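PDB 2P4S: purine nucleoside phosphorylase from Anopheles gambiae, which catalyses the phosphorolysis of inosine, guanosine and their 2'-deoxy forms to free purine base and pentose 1-phosphate in purine salvage, working as a homotrimer. Local coordinates for residues A[144-149]-A[172-177]; A[254-259]-A[319-324]; A[264-269]-A[357-362]. All blocks are in the same frame, centred on the assembly; numbering follows the deposited sequence.

Interaction 1 belongs to the active site: its two loops carry His149, which binds phosphate, and Tyr173, which meets the inhibitor DIH. Interactions 2 and 3 lie on the other side of the chain's centre, about 25 and 29 Å from interaction 1 between centres; interaction 2 joins helix 253-265 to the sheet, and interaction 3 joins the end of that helix to helix 353-370. Their centres are about 13 Å apart. They merge through an aromatic cluster in which Phe323 CE2 comes within 3.8 Å of Phe359 CE2 and Phe321 CZ lies 4.1 Å from Phe359 CZ. Strand 319-329 runs from this core towards the pocket, where its Asn328 binds the nucleoside analogue.

Interaction 1 (A[144-149]-A[172-177]); sequences STVAGH and HYEGYP. With DIH (7-[[(3R,4R)-3-(hydroxymethyl)-4-oxidanyl-pyrrolidin-1-ium-1-yl]methyl]-3,5-dihydropyrrolo[3,2-d]pyrimidin-4-one), chain F; PO4 (phosphate ion), chain D.
Glu174 OE1 takes two hydrogen bonds from Thr145, one from the backbone N at 2.8 Å and one from OG1 at 2.7 Å. The N-H arrives nearly along the C-O axis, whereas the hydroxyl comes from the anti side, 24° out of the carboxylate plane; both lie on the same face of that plane. With chi1 at 68°, Thr145 OG1 stands between its own N and carbonyl carbon, where it can join the N-H in gripping one oxygen. The other oxygen, OE2, accepts from the backbone N of His171 in its own loop, which steadies the buried carboxylate while OE1 links it to the other loop. Water 1 adds a bridge, donating to Thr145 OG1 and to Glu174 O.

These loops line the phosphate and nucleoside site of a PNP/MTAP-family phosphorylase, here holding the transition-state analogue DIH. His149, the last residue of a type II beta turn that begins at Val146, sends NE2 to phosphate O2 in a weak 3.3 Å bond, and Ser118, Arg169, Ala201 and Ser305 hold the same ion. Tyr173 OH donates to the inhibitor's O3' at 2.7 Å.

The apolar part is one branch of Val146: CG2 reaches the edge of the Tyr173 ring near its plane, 3.7 Å from CE1, the two side chains crossing at about a right angle. Phe244 of a neighbouring subunit packs on Val146 and meets the Tyr173 ring edge-to-face.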
# COMPACT_ATOMS: atom_id res chain seq x y z
N SER A 144 4.23 24.88 -0.73
CA SER A 144 3.95 24.22 -2.04
C SER A 144 5.18 24.25 -2.93
O SER A 144 5.68 25.31 -3.23
CB SER A 144 2.78 24.94 -2.72
OG SER A 144 1.60 24.74 -1.97
N THR A 145 5.69 23.10 -3.36
CA THR A 145 6.92 23.08 -4.19
C THR A 145 6.59 22.79 -5.67
O THR A 145 7.46 22.81 -6.53
CB THR A 145 8.00 22.09 -3.67
OG1 THR A 145 7.55 20.74 -3.83
CG2 THR A 145 8.35 22.32 -2.14
N VAL A 146 5.30 22.56 -5.96
CA VAL A 146 4.83 22.16 -7.29
C VAL A 146 4.53 23.36 -8.20
O VAL A 146 3.83 24.28 -7.80
CB VAL A 146 3.65 21.10 -7.18
CG1 VAL A 146 3.13 20.66 -8.54
CG2 VAL A 146 4.19 19.89 -6.45
N ALA A 147 5.08 23.36 -9.42
CA ALA A 147 4.78 24.45 -10.36
C ALA A 147 3.26 24.70 -10.44
O ALA A 147 2.49 23.75 -10.52
CB ALA A 147 5.35 24.16 -11.77
N GLY A 148 2.83 25.97 -10.42
CA GLY A 148 1.39 26.27 -10.52
C GLY A 148 0.65 26.19 -9.20
O GLY A 148 -0.53 26.55 -9.13
N HIS A 149 1.31 25.72 -8.13
CA HIS A 149 0.77 25.88 -6.77
C HIS A 149 1.40 27.15 -6.15
O HIS A 149 2.53 27.12 -5.67
CB HIS A 149 0.97 24.61 -5.95
CG HIS A 149 0.14 23.45 -6.42
ND1 HIS A 149 0.28 22.89 -7.67
CD2 HIS A 149 -0.89 22.81 -5.84
CE1 HIS A 149 -0.63 21.95 -7.84
NE2 HIS A 149 -1.34 21.87 -6.74
N HIS A 172 1.80 14.15 -1.18
CA HIS A 172 2.59 13.12 -0.55
C HIS A 172 3.94 12.86 -1.25
O HIS A 172 4.93 12.61 -0.58
CB HIS A 172 1.75 11.84 -0.47
CG HIS A 172 2.28 10.80 0.47
ND1 HIS A 172 2.66 11.09 1.77
CD2 HIS A 172 2.44 9.47 0.32
CE1 HIS A 172 3.06 9.97 2.37
NE2 HIS A 172 2.91 8.98 1.51
N TYR A 173 3.95 12.92 -2.58
CA TYR A 173 5.19 12.79 -3.39
C TYR A 173 6.24 13.92 -3.13
O TYR A 173 7.42 13.81 -3.55
CB TYR A 173 4.89 12.66 -4.89
CG TYR A 173 4.20 13.87 -5.49
CD1 TYR A 173 4.90 15.10 -5.68
CD2 TYR A 173 2.87 13.80 -5.94
CE1 TYR A 173 4.26 16.22 -6.24
CE2 TYR A 173 2.24 14.92 -6.48
CZ TYR A 173 2.95 16.13 -6.64
OH TYR A 173 2.31 17.25 -7.18
N GLU A 174 5.81 15.00 -2.46
CA GLU A 174 6.74 16.04 -2.02
C GLU A 174 7.51 15.57 -0.79
O GLU A 174 8.45 16.19 -0.39
CB GLU A 174 6.04 17.38 -1.76
CG GLU A 174 5.44 18.04 -3.03
CD GLU A 174 4.59 19.33 -2.74
OE1 GLU A 174 5.18 20.42 -2.60
OE2 GLU A 174 3.34 19.26 -2.66
N GLY A 175 7.11 14.47 -0.19
CA GLY A 175 7.76 14.06 1.03
C GLY A 175 6.97 14.37 2.29
O GLY A 175 7.41 14.02 3.36
N TYR A 176 5.78 14.98 2.14
CA TYR A 176 4.89 15.25 3.29
C TYR A 176 4.03 14.04 3.64
O TYR A 176 3.35 13.50 2.76
CB TYR A 176 3.96 16.44 3.03
CG TYR A 176 4.66 17.72 2.62
CD1 TYR A 176 5.78 18.21 3.35
CD2 TYR A 176 4.23 18.43 1.49
CE1 TYR A 176 6.43 19.41 2.95
CE2 TYR A 176 4.84 19.61 1.11
CZ TYR A 176 5.93 20.10 1.84
OH TYR A 176 6.53 21.27 1.42
N PRO A 177 4.06 13.62 4.92
CA PRO A 177 3.11 12.58 5.41
C PRO A 177 1.66 13.04 5.13
O PRO A 177 1.42 14.23 5.03
CB PRO A 177 3.37 12.52 6.93
CG PRO A 177 4.82 13.14 7.11
CD PRO A 177 5.01 14.09 5.96
O5' DIH F . 0.89 17.04 -13.31
C5' DIH F . 1.15 16.29 -12.11
C4' DIH F . 0.23 16.85 -11.05
C6' DIH F . -1.24 16.86 -11.52
C3' DIH F . 0.30 16.00 -9.80
O3' DIH F . 0.14 16.86 -8.67
C2' DIH F . -0.92 15.12 -9.90
N1' DIH F . -1.94 16.05 -10.48
C10 DIH F . -3.15 15.31 -10.86
C9 DIH F . -3.14 14.52 -12.15
C8 DIH F . -3.50 15.03 -13.43
N7 DIH F . -3.40 14.02 -14.34
C5 DIH F . -3.00 12.88 -13.72
C6 DIH F . -2.78 11.47 -14.15
O6 DIH F . -2.92 11.11 -15.39
N1 DIH F . -2.41 10.61 -13.18
C2 DIH F . -2.24 10.97 -11.87
N3 DIH F . -2.46 12.22 -11.43
C4 DIH F . -2.85 13.17 -12.35
P PO4 D . -3.58 18.17 -7.78
O1 PO4 D . -4.61 18.88 -8.60
O2 PO4 D . -3.18 19.09 -6.62
O3 PO4 D . -4.07 16.90 -7.19
O4 PO4 D . -2.42 17.87 -8.67
O HOH W 1 9.49 18.53 -2.37
O HOH W 2 2.93 21.85 -4.05

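Interaction 2 (A[254-259]-A[319-324]); sequences KLNQQA and TCFAFS
Phe321 reaches from its strand to Leu255, Asn256 and Ala259 on helix 253-265, and its contacts follow the side chain outwards. At the base, CB lies 4.0 Å from Leu255 CD1. CG stands anti to the backbone N (chi1 174°), which carries the ring off the sheet towards the helix. Further along one side of the ring, CD2 is 3.9 Å from Leu255 CB, and the amide of Asn256 approaches this side at the edge, near the ring plane, with the two planes 78° apart. At the far end CZ meets the methyl of Ala259 at 3.8 Å. The ring thus spans one helical turn, from Leu255 to Ala259. Back towards the start of the strand, Leu255 CD1 also touches Thr319 CG2, 4.0 Å away, so this one methyl bridges two residues on the same face of the strand.

The contact is buried and mostly apolar, with no hydrogen bond between the segments. The helix packs obliquely on the sheet of an alpha/beta fold, its local axis 8.7 Å from the strand's and 42° from it in direction. Phe321 also packs on Ile197 of parallel strand 195-204 and Leu216 of antiparallel strand 214-221, while helix 353-370 packs beside helix 253-265, with Phe359 against Ala259 and Ile367 against Leu255.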
# COMPACT_ATOMS: atom_id res chain seq x y z
N LYS A 254 -26.54 15.81 -2.02
CA LYS A 254 -27.29 17.02 -2.33
C LYS A 254 -26.46 18.08 -3.01
O LYS A 254 -26.97 18.75 -3.91
CB LYS A 254 -27.91 17.62 -1.08
CG LYS A 254 -29.14 16.95 -0.55
CD LYS A 254 -29.40 17.54 0.83
CE LYS A 254 -30.85 17.39 1.26
NZ LYS A 254 -31.07 18.23 2.53
N LEU A 255 -25.21 18.28 -2.58
CA LEU A 255 -24.35 19.26 -3.27
C LEU A 255 -23.98 18.80 -4.67
O LEU A 255 -23.93 19.61 -5.61
CB LEU A 255 -23.10 19.60 -2.47
CG LEU A 255 -23.32 20.42 -1.18
CD1 LEU A 255 -22.04 20.54 -0.32
CD2 LEU A 255 -23.93 21.82 -1.52
N ASN A 256 -23.72 17.50 -4.81
CA ASN A 256 -23.52 16.90 -6.14
C ASN A 256 -24.74 17.10 -7.06
O ASN A 256 -24.57 17.42 -8.23
CB ASN A 256 -23.20 15.40 -6.03
CG ASN A 256 -21.73 15.13 -5.72
OD1 ASN A 256 -21.26 13.99 -5.78
ND2 ASN A 256 -21.00 16.17 -5.41
N GLN A 257 -25.94 16.91 -6.53
CA GLN A 257 -27.19 17.23 -7.26
C GLN A 257 -27.28 18.72 -7.68
O GLN A 257 -27.62 19.04 -8.84
CB GLN A 257 -28.44 16.78 -6.46
CG GLN A 257 -29.80 16.80 -7.28
CD GLN A 257 -29.70 15.91 -8.55
OE1 GLN A 257 -29.30 14.75 -8.44
NE2 GLN A 257 -29.97 16.47 -9.74
N GLN A 258 -26.93 19.64 -6.78
CA GLN A 258 -26.97 21.09 -7.12
C GLN A 258 -25.97 21.45 -8.25
O GLN A 258 -26.28 22.22 -9.17
CB GLN A 258 -26.80 21.97 -5.86
CG GLN A 258 -26.88 23.49 -6.11
CD GLN A 258 -28.22 23.96 -6.77
OE1 GLN A 258 -29.22 23.24 -6.74
NE2 GLN A 258 -28.21 25.18 -7.35
N ALA A 259 -24.78 20.87 -8.17
CA ALA A 259 -23.76 20.94 -9.24
C ALA A 259 -24.27 20.55 -10.62
O ALA A 259 -23.93 21.17 -11.64
CB ALA A 259 -22.53 20.06 -8.84
N THR A 319 -19.02 18.97 6.04
CA THR A 319 -19.69 18.55 4.80
C THR A 319 -18.72 18.77 3.64
O THR A 319 -18.08 19.80 3.58
CB THR A 319 -21.01 19.32 4.57
OG1 THR A 319 -21.86 19.04 5.69
CG2 THR A 319 -21.73 18.88 3.28
N CYS A 320 -18.63 17.78 2.74
CA CYS A 320 -17.64 17.76 1.66
C CYS A 320 -18.27 17.70 0.27
O CYS A 320 -19.24 16.96 0.05
CB CYS A 320 -16.70 16.56 1.81
SG CYS A 320 -15.75 16.52 3.34
N PHE A 321 -17.69 18.51 -0.63
CA PHE A 321 -18.01 18.52 -2.03
C PHE A 321 -16.63 18.50 -2.71
O PHE A 321 -15.69 19.16 -2.25
CB PHE A 321 -18.78 19.80 -2.43
CG PHE A 321 -19.00 19.93 -3.91
CD1 PHE A 321 -18.30 20.89 -4.65
CD2 PHE A 321 -19.85 19.03 -4.59
CE1 PHE A 321 -18.44 20.98 -6.03
CE2 PHE A 321 -20.02 19.11 -5.99
CZ PHE A 321 -19.33 20.09 -6.72
N ALA A 322 -16.49 17.72 -3.77
CA ALA A 322 -15.22 17.65 -4.49
C ALA A 322 -15.40 17.33 -5.96
O ALA A 322 -16.33 16.62 -6.33
CB ALA A 322 -14.29 16.61 -3.83
N PHE A 323 -14.51 17.86 -6.80
CA PHE A 323 -14.45 17.49 -8.21
C PHE A 323 -13.03 17.43 -8.76
O PHE A 323 -12.14 18.08 -8.24
CB PHE A 323 -15.30 18.41 -9.09
CG PHE A 323 -14.89 19.85 -9.07
CD1 PHE A 323 -13.95 20.34 -9.97
CD2 PHE A 323 -15.49 20.75 -8.20
CE1 PHE A 323 -13.60 21.65 -10.00
CE2 PHE A 323 -15.14 22.09 -8.21
CZ PHE A 323 -14.20 22.54 -9.13
N SER A 324 -12.89 16.66 -9.84
CA SER A 324 -11.69 16.58 -10.65
C SER A 324 -11.93 17.30 -11.99
O SER A 324 -12.92 17.01 -12.70
CB SER A 324 -11.37 15.11 -10.97
OG SER A 324 -11.06 14.32 -9.83

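Interaction 3 (A[264-269]-A[357-362]); sequences RQIGIE and GEFVSR
A Schellman motif ends helix 253-265, and the residues around it pack on helix 353-370. Gly267, with positive phi, is its C-prime residue: Gly267 N bonds to Arg264 O, Ile268 N returns to Ala263 O, and the chain turns so that Ile266 and Ile268 both face the second helix.

Ile266 does most of the apolar work, with its two branches parting. CG1 sits between the backbone N and the carbonyl carbon (chi1 67°), and its extended arm brings CD1 to 3.9 Å from Phe359 CB, at the edge of the ring and near its plane. The CG2 branch lies over the centre of one face of the Arg362 guanidinium, 3.7 Å from CZ, and also touches Glu358 CG at 3.9 Å. Ile268 adds a looser contact, its CD1 4.1 Å from Phe359 CD1 and its side chain crossing that of Phe359 at about a right angle. Phe359 continues inwards to Phe321 and Phe323 of strand 319-329, so this surface contact is continuous with the core between helices and sheet.

The outer side of the contact is polar. Within helix 353-370, one turn apart, Glu358 and Arg362 form a salt bridge: Arg362 NE donates at 2.6 Å to the anti lone pair of Glu358 OE2, and NH2 adds a weaker bond. This pairing probably holds the guanidinium flat against Ile266. Across the contact, Arg362 NH1 donates to Gln265 OE1 at 3.3 Å; the oxygen lies in the guanidinium plane, but the nitrogen stands 47° out of the amide's carbonyl plane.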
# COMPACT_ATOMS: atom_id res chain seq x y z
N ARG A 264 -26.05 22.75 -15.93
CA ARG A 264 -26.96 23.14 -17.02
C ARG A 264 -27.23 24.68 -17.07
O ARG A 264 -27.29 25.25 -18.17
CB ARG A 264 -28.27 22.30 -17.02
CG ARG A 264 -29.05 22.55 -18.28
CD ARG A 264 -30.15 21.58 -18.57
NE ARG A 264 -30.91 22.05 -19.71
CZ ARG A 264 -32.20 21.78 -19.91
NH1 ARG A 264 -32.92 21.05 -19.04
NH2 ARG A 264 -32.76 22.27 -21.00
N GLN A 265 -27.37 25.35 -15.92
CA GLN A 265 -27.51 26.83 -15.88
C GLN A 265 -26.38 27.56 -16.61
O GLN A 265 -26.62 28.55 -17.27
CB GLN A 265 -27.58 27.37 -14.46
CG GLN A 265 -28.82 26.92 -13.65
CD GLN A 265 -28.64 27.23 -12.15
OE1 GLN A 265 -27.55 27.66 -11.69
NE2 GLN A 265 -29.72 27.05 -11.38
N ILE A 266 -25.15 27.04 -16.52
CA ILE A 266 -23.99 27.74 -17.09
C ILE A 266 -23.50 27.14 -18.41
O ILE A 266 -22.50 27.58 -18.99
CB ILE A 266 -22.87 27.97 -16.04
CG1 ILE A 266 -22.24 26.63 -15.61
CG2 ILE A 266 -23.47 28.75 -14.86
CD1 ILE A 266 -21.05 26.75 -14.67
N GLY A 267 -24.23 26.16 -18.92
CA GLY A 267 -23.97 25.66 -20.27
C GLY A 267 -22.90 24.60 -20.37
O GLY A 267 -22.40 24.36 -21.45
N ILE A 268 -22.54 23.95 -19.26
CA ILE A 268 -21.49 22.91 -19.28
C ILE A 268 -21.95 21.46 -18.98
O ILE A 268 -21.13 20.60 -18.63
CB ILE A 268 -20.31 23.27 -18.33
CG1 ILE A 268 -20.78 23.30 -16.86
CG2 ILE A 268 -19.56 24.56 -18.84
CD1 ILE A 268 -19.66 23.24 -15.84
N GLU A 269 -23.25 21.20 -19.12
CA GLU A 269 -23.81 19.89 -18.78
C GLU A 269 -23.17 18.71 -19.48
O GLU A 269 -23.01 17.65 -18.86
CB GLU A 269 -25.35 19.87 -18.84
CG GLU A 269 -25.95 20.07 -20.19
CD GLU A 269 -25.99 21.53 -20.69
OE1 GLU A 269 -25.38 22.48 -20.12
OE2 GLU A 269 -26.61 21.73 -21.73
N GLY A 357 -14.66 29.25 -12.03
CA GLY A 357 -15.00 30.26 -11.00
C GLY A 357 -16.50 30.42 -10.82
O GLY A 357 -17.01 30.41 -9.70
N GLU A 358 -17.21 30.53 -11.94
CA GLU A 358 -18.67 30.60 -11.95
C GLU A 358 -19.29 29.37 -11.29
O GLU A 358 -20.18 29.49 -10.44
CB GLU A 358 -19.16 30.76 -13.38
CG GLU A 358 -20.66 31.08 -13.50
CD GLU A 358 -21.07 32.38 -12.76
OE1 GLU A 358 -20.35 33.42 -12.89
OE2 GLU A 358 -22.11 32.36 -12.04
N PHE A 359 -18.80 28.19 -11.68
CA PHE A 359 -19.24 26.88 -11.12
C PHE A 359 -19.04 26.82 -9.62
O PHE A 359 -19.98 26.58 -8.86
CB PHE A 359 -18.52 25.71 -11.87
CG PHE A 359 -18.91 24.31 -11.37
CD1 PHE A 359 -20.11 23.71 -11.77
CD2 PHE A 359 -18.06 23.61 -10.53
CE1 PHE A 359 -20.46 22.42 -11.34
CE2 PHE A 359 -18.39 22.29 -10.10
CZ PHE A 359 -19.60 21.71 -10.50
N VAL A 360 -17.82 27.08 -9.17
CA VAL A 360 -17.54 27.05 -7.74
C VAL A 360 -18.32 28.12 -6.93
O VAL A 360 -18.81 27.87 -5.82
CB VAL A 360 -16.02 27.10 -7.44
CG1 VAL A 360 -15.75 27.31 -5.92
CG2 VAL A 360 -15.37 25.79 -7.92
N SER A 361 -18.41 29.30 -7.51
CA SER A 361 -19.14 30.42 -6.94
C SER A 361 -20.64 30.13 -6.73
O SER A 361 -21.21 30.44 -5.67
CB SER A 361 -18.91 31.61 -7.89
OG SER A 361 -19.61 32.72 -7.44
N ARG A 362 -21.27 29.48 -7.70
CA ARG A 362 -22.64 28.98 -7.53
C ARG A 362 -22.84 27.88 -6.49
O ARG A 362 -23.86 27.90 -5.80
CB ARG A 362 -23.24 28.61 -8.87
CG ARG A 362 -23.33 29.81 -9.75
CD ARG A 362 -24.25 29.64 -10.90
NE ARG A 362 -24.19 30.83 -11.75
CZ ARG A 362 -25.14 31.20 -12.62
NH1 ARG A 362 -26.23 30.44 -12.77
NH2 ARG A 362 -24.98 32.29 -13.36